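Hypothetical protein (Pyrococcus furiosus, PDB 2FZF) is of unknown function but belongs to the rubrerythrin family of ferritin-like proteins, whose four-helix bundles commonly hold a carboxylate-bridged diiron site. Local coordinates at residues A[11-16]-A[117-122]; A[74-79]-A[134-139]. One frame throughout, in Å; residues are numbered along the deposited sequence.

Contact 1 (A[11-16]-A[117-122])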
loop_
_atom_site.group_PDB
_atom_site.type_symbol
_atom_site.label_atom_id
_atom_site.label_comp_id
_atom_site.label_asym_id
_atom_site.label_seq_id
_atom_site.Cartn_x
_atom_site.Cartn_y
_atom_site.Cartn_z
ATOM N N LEU A 11 -4.370 -10.002 22.285
ATOM C CA LEU A 11 -3.248 -9.648 23.152
ATOM C C LEU A 11 -2.321 -8.611 22.506
ATOM O O LEU A 11 -2.055 -8.657 21.312
ATOM C CB LEU A 11 -2.448 -10.904 23.502
ATOM C CG LEU A 11 -3.197 -12.016 24.248
ATOM C CD1 LEU A 11 -2.266 -13.210 24.488
ATOM C CD2 LEU A 11 -3.742 -11.468 25.565
ATOM N N PRO A 12 -1.836 -7.640 23.292
ATOM C CA PRO A 12 -0.941 -6.608 22.766
ATOM C C PRO A 12 0.356 -7.189 22.223
ATOM O O PRO A 12 0.877 -8.167 22.753
ATOM C CB PRO A 12 -0.701 -5.715 23.978
ATOM C CG PRO A 12 -0.816 -6.672 25.117
ATOM C CD PRO A 12 -2.059 -7.437 24.733
ATOM N N ILE A 13 0.868 -6.563 21.168
ATOM C CA ILE A 13 2.106 -6.969 20.503
ATOM C C ILE A 13 3.212 -7.208 21.539
ATOM O O ILE A 13 4.069 -8.090 21.387
ATOM C CB ILE A 13 2.541 -5.859 19.502
ATOM C CG1 ILE A 13 3.296 -6.461 18.318
ATOM C CG2 ILE A 13 3.397 -4.820 20.213
ATOM C CD1 ILE A 13 2.447 -7.367 17.466
ATOM N N GLU A 14 3.166 -6.406 22.599
ATOM C CA GLU A 14 4.134 -6.457 23.687
ATOM C C GLU A 14 4.263 -7.853 24.271
ATOM O O GLU A 14 5.366 -8.321 24.554
ATOM C CB GLU A 14 3.730 -5.474 24.789
ATOM C CG GLU A 14 4.848 -5.176 25.782
ATOM C CD GLU A 14 5.996 -4.381 25.165
ATOM O OE1 GLU A 14 6.302 -4.602 23.968
ATOM O OE2 GLU A 14 6.598 -3.546 25.886
ATOM N N LYS A 15 3.137 -8.530 24.446
ATOM C CA LYS A 15 3.192 -9.862 25.017
ATOM C C LYS A 15 3.380 -10.967 23.994
ATOM O O LYS A 15 2.720 -11.999 24.057
ATOM C CB LYS A 15 1.948 -10.128 25.851
ATOM C CG LYS A 15 0.696 -10.287 25.056
ATOM C CD LYS A 15 -0.461 -10.598 25.986
ATOM C CE LYS A 15 -0.192 -11.841 26.854
ATOM N NZ LYS A 15 0.023 -13.120 26.083
ATOM N N MET A 16 4.287 -10.742 23.048
ATOM C CA MET A 16 4.585 -11.741 22.036
ATOM C C MET A 16 5.610 -12.677 22.664
ATOM O O MET A 16 5.724 -13.841 22.279
ATOM C CB MET A 16 5.184 -11.094 20.779
ATOM C CG MET A 16 4.201 -10.833 19.631
ATOM S SD MET A 16 4.999 -10.073 18.173
ATOM C CE MET A 16 5.904 -11.447 17.491
ATOM N N GLU A 117 -4.195 -4.686 10.070
ATOM C CA GLU A 117 -3.009 -4.636 9.229
ATOM C C GLU A 117 -1.886 -3.928 9.989
ATOM O O GLU A 117 -0.692 -4.204 9.796
ATOM C CB GLU A 117 -3.298 -3.911 7.914
ATOM C CG GLU A 117 -4.419 -4.522 7.064
ATOM C CD GLU A 117 -4.066 -5.870 6.464
ATOM O OE1 GLU A 117 -4.160 -6.894 7.170
ATOM O OE2 GLU A 117 -3.684 -5.914 5.281
ATOM N N GLU A 118 -2.287 -3.016 10.866
ATOM C CA GLU A 118 -1.357 -2.265 11.686
ATOM C C GLU A 118 -0.640 -3.245 12.592
ATOM O O GLU A 118 0.589 -3.340 12.570
ATOM C CB GLU A 118 -2.114 -1.237 12.528
ATOM C CG GLU A 118 -1.238 -0.387 13.429
ATOM C CD GLU A 118 -2.049 0.555 14.310
ATOM O OE1 GLU A 118 -2.863 0.067 15.126
ATOM O OE2 GLU A 118 -1.870 1.787 14.182
ATOM N N ILE A 119 -1.394 -3.993 13.387
ATOM C CA ILE A 119 -0.742 -4.943 14.277
ATOM C C ILE A 119 0.020 -6.034 13.527
ATOM O O ILE A 119 1.023 -6.509 14.028
ATOM C CB ILE A 119 -1.749 -5.602 15.277
ATOM C CG1 ILE A 119 -2.116 -4.605 16.388
ATOM C CG2 ILE A 119 -1.123 -6.823 15.944
ATOM C CD1 ILE A 119 -3.146 -3.573 15.969
ATOM N N ALA A 120 -0.440 -6.420 12.335
ATOM C CA ALA A 120 0.217 -7.472 11.548
ATOM C C ALA A 120 1.625 -7.109 11.052
ATOM O O ALA A 120 2.571 -7.896 11.196
ATOM C CB ALA A 120 -0.654 -7.865 10.371
ATOM N N ALA A 121 1.767 -5.930 10.457
ATOM C CA ALA A 121 3.068 -5.504 9.968
ATOM C C ALA A 121 4.010 -5.355 11.157
ATOM O O ALA A 121 5.172 -5.756 11.086
ATOM C CB ALA A 121 2.947 -4.182 9.219
ATOM N N GLU A 122 3.508 -4.782 12.248
ATOM C CA GLU A 122 4.317 -4.590 13.451
ATOM C C GLU A 122 4.723 -5.931 14.038
ATOM O O GLU A 122 5.776 -6.055 14.677
ATOM C CB GLU A 122 3.541 -3.777 14.482
ATOM C CG GLU A 122 4.224 -3.650 15.830
ATOM C CD GLU A 122 3.584 -2.575 16.712
ATOM O OE1 GLU A 122 2.349 -2.351 16.569
ATOM O OE2 GLU A 122 4.313 -1.967 17.548
#
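Ile13 and Ile119 bring the two backbones closest, their CA atoms 7.1 Å apart, where a short 3-10 turn in the loop ahead of helix 21-44 lies against the outer side of helix 103-129. The bond from Lys15 N to Pro12 O, 2.8 Å, closes this turn and sets Ile13 facing the helix. Its CG1 branch is roughly anti to the backbone N (chi1 -150°), which carries CD1 out over the helix backbone, 3.8 Å from Ile119 O. The same methyl meets Ile119 CG2 at 3.9 Å, the two isoleucines sliding past each other in opposite directions. Farther along the helix, Glu122 lends its aliphatic part: its extended chain passes aslant across Ile13, CG lying 3.9 Å from Ile13 CG1, while its carboxylate ends near the other branch, OE2 4.0 Å from Ile13 CG2. Ile89, from another loop, packs on both isoleucines, and Phe123 adds to the apolar surroundings of Ile13. An alanine here would remove CG1, CG2 and CD1, and would probably leave a gap beside Ile119 CG2 and deprive the Glu122 stem of its apolar neighbour. Across the two segments the contact is purely van der Waals, a small apolar patch near the surface in which a glutamate contributes methylene surface, so between these two segments the fit rests on shape and not on charge pairing.

Contact 2 (A[74-79]-A[134-139]); sequences SQMFPG and EEKKRL
Lys136 and Met76 meet through bent side chains: Lys136 has CG beside its backbone N (chi1 -80°) and turns again at chi2, 51°, while Met76 starts with CG roughly anti to its backbone N (chi1 -151°) and then curls at the next two bonds. These turns bring the methyl Met76 CE to 4.0 Å from Lys136 CG at one end of the ferritin-like four-helix bundle, where the last turn of helix 63-76 packs against the first turn of the antiparallel helix 134-164. The backbones stay well apart, Met76 CA and Lys136 CA at 9.4 Å, and side chains span the interval. Beyond its bend the lysine is extended and crosses the end of Gln75, whose OE1 lies 4.2 Å from Lys136 CE. The neighbouring nitrogens, Gln75 NE2 and Lys136 NZ, are merely close to one another. Acids at and just before the start of helix 134-164 pair with the lysine's charge instead: Glu133 forms a salt bridge with it, and Glu135 OE2 forms another at 3.3 Å from Lys136 NZ. The lysine stem thus serves as apolar surface for Met76 while its ammonium group is held by acids close to it in the chain. On the far side of that helix, Glu134 makes long ion pairs with Lys137 and Arg138, and Arg138 also reaches Glu165 of the second subunit in a salt bridge. After Met76 the chain leaves the helix at Phe77, whose ring packs on Leu21 and Leu25 of helix 21-44; Met76 CB rests 3.9 Å above that ring's plane, offset toward its rim.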
loop_
_atom_site.group_PDB
_atom_site.type_symbol
_atom_site.label_atom_id
_atom_site.label_comp_id
_atom_site.label_asym_id
_atom_site.label_seq_id
_atom_site.Cartn_x
_atom_site.Cartn_y
_atom_site.Cartn_z
ATOM N N SER A 74 7.487 -25.068 7.817
ATOM C CA SER A 74 7.913 -26.390 7.368
ATOM C C SER A 74 9.442 -26.385 7.263
ATOM O O SER A 74 10.094 -27.396 7.514
ATOM C CB SER A 74 7.265 -26.682 6.008
ATOM O OG SER A 74 7.371 -28.029 5.645
ATOM N N GLN A 75 10.003 -25.233 6.904
ATOM C CA GLN A 75 11.450 -25.079 6.778
ATOM C C GLN A 75 12.175 -25.043 8.126
ATOM O O GLN A 75 13.314 -25.494 8.221
ATOM C CB GLN A 75 11.792 -23.807 5.987
ATOM C CG GLN A 75 11.410 -23.855 4.504
ATOM C CD GLN A 75 11.588 -22.509 3.799
ATOM O OE1 GLN A 75 10.971 -21.500 4.177
ATOM N NE2 GLN A 75 12.431 -22.491 2.767
ATOM N N MET A 76 11.534 -24.519 9.170
ATOM C CA MET A 76 12.191 -24.458 10.480
ATOM C C MET A 76 11.684 -25.579 11.403
ATOM O O MET A 76 12.272 -25.835 12.456
ATOM C CB MET A 76 11.977 -23.066 11.127
ATOM C CG MET A 76 13.101 -22.569 12.098
ATOM S SD MET A 76 14.799 -22.409 11.416
ATOM C CE MET A 76 14.452 -21.740 9.837
ATOM N N PHE A 77 10.612 -26.262 10.999
ATOM C CA PHE A 77 10.056 -27.351 11.807
ATOM C C PHE A 77 9.638 -28.536 10.939
ATOM O O PHE A 77 8.488 -28.974 10.978
ATOM C CB PHE A 77 8.858 -26.844 12.608
ATOM C CG PHE A 77 9.158 -25.609 13.402
ATOM C CD1 PHE A 77 9.956 -25.679 14.546
ATOM C CD2 PHE A 77 8.692 -24.366 12.982
ATOM C CE1 PHE A 77 10.294 -24.535 15.259
ATOM C CE2 PHE A 77 9.023 -23.215 13.685
ATOM C CZ PHE A 77 9.830 -23.301 14.834
ATOM N N PRO A 78 10.592 -29.101 10.175
ATOM C CA PRO A 78 10.299 -30.238 9.294
ATOM C C PRO A 78 9.666 -31.437 9.970
ATOM O O PRO A 78 10.188 -31.947 10.953
ATOM C CB PRO A 78 11.660 -30.557 8.679
ATOM C CG PRO A 78 12.610 -30.168 9.744
ATOM C CD PRO A 78 12.047 -28.866 10.249
ATOM N N GLY A 79 8.524 -31.864 9.440
ATOM C CA GLY A 79 7.830 -33.014 9.987
ATOM C C GLY A 79 6.769 -32.694 11.020
ATOM O O GLY A 79 5.812 -33.453 11.162
ATOM N N GLU A 134 19.411 -14.659 7.426
ATOM C CA GLU A 134 18.966 -13.576 6.552
ATOM C C GLU A 134 17.810 -13.886 5.607
ATOM O O GLU A 134 16.910 -13.065 5.442
ATOM C CB GLU A 134 20.156 -13.025 5.751
ATOM C CG GLU A 134 21.180 -12.255 6.596
ATOM C CD GLU A 134 20.646 -10.927 7.136
ATOM O OE1 GLU A 134 21.386 -10.255 7.886
ATOM O OE2 GLU A 134 19.499 -10.552 6.811
ATOM N N GLU A 135 17.824 -15.056 4.985
ATOM C CA GLU A 135 16.744 -15.403 4.078
ATOM C C GLU A 135 15.386 -15.394 4.786
ATOM O O GLU A 135 14.405 -14.878 4.252
ATOM C CB GLU A 135 17.000 -16.767 3.461
ATOM C CG GLU A 135 15.904 -17.211 2.542
ATOM C CD GLU A 135 16.152 -18.592 2.003
ATOM O OE1 GLU A 135 15.223 -19.166 1.394
ATOM O OE2 GLU A 135 17.278 -19.105 2.186
ATOM N N LYS A 136 15.334 -15.957 5.990
ATOM C CA LYS A 136 14.100 -16.010 6.768
ATOM C C LYS A 136 13.629 -14.631 7.245
ATOM O O LYS A 136 12.431 -14.356 7.265
ATOM C CB LYS A 136 14.275 -16.949 7.976
ATOM C CG LYS A 136 14.142 -18.437 7.639
ATOM C CD LYS A 136 15.031 -18.813 6.455
ATOM C CE LYS A 136 14.591 -20.100 5.768
ATOM N NZ LYS A 136 15.491 -20.420 4.619
ATOM N N LYS A 137 14.566 -13.767 7.625
ATOM C CA LYS A 137 14.223 -12.431 8.097
ATOM C C LYS A 137 13.791 -11.576 6.915
ATOM O O LYS A 137 13.165 -10.525 7.068
ATOM C CB LYS A 137 15.425 -11.793 8.821
ATOM C CG LYS A 137 15.863 -12.547 10.097
ATOM C CD LYS A 137 16.870 -11.767 10.963
ATOM C CE LYS A 137 18.158 -11.454 10.215
ATOM N NZ LYS A 137 19.025 -10.547 11.009
ATOM N N ARG A 138 14.118 -12.042 5.722
ATOM C CA ARG A 138 13.763 -11.319 4.517
ATOM C C ARG A 138 12.284 -11.571 4.222
ATOM O O ARG A 138 11.580 -10.685 3.737
ATOM C CB ARG A 138 14.655 -11.788 3.376
ATOM C CG ARG A 138 15.034 -10.700 2.389
ATOM C CD ARG A 138 16.346 -11.058 1.694
ATOM N NE ARG A 138 17.506 -10.764 2.532
ATOM C CZ ARG A 138 18.700 -11.330 2.389
ATOM N NH1 ARG A 138 18.903 -12.238 1.437
ATOM N NH2 ARG A 138 19.699 -10.976 3.193
ATOM N N LEU A 139 11.816 -12.779 4.530
ATOM C CA LEU A 139 10.412 -13.129 4.340
ATOM C C LEU A 139 9.556 -12.311 5.302
ATOM O O LEU A 139 8.469 -11.851 4.954
ATOM C CB LEU A 139 10.184 -14.620 4.619
ATOM C CG LEU A 139 10.231 -15.601 3.449
ATOM C CD1 LEU A 139 9.058 -15.316 2.526
ATOM C CD2 LEU A 139 11.558 -15.480 2.706
#

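In the fold
The two contacts lie on one four-helix bundle with centres about 20 Å apart and nearest atoms about 9 Å apart, without touching. Along the chain their segments alternate: 11-16, 74-79, 117-122, then 134-139. Contact 1 fits the N-terminal loop to helix 103-129 from outside, whereas contact 2 joins helix 63-76 to helix 134-164 at an end of the bundle. Helix 103-129 is followed in the chain by helix 134-164, so successive helices carry the later halves of both contacts. Glu117, on segment 117-122 of contact 1, approaches Glu62 and Glu147, an acidic cluster consistent with the metal site of rubrerythrins; contact 2 is centred about 20 Å from the chain's centre.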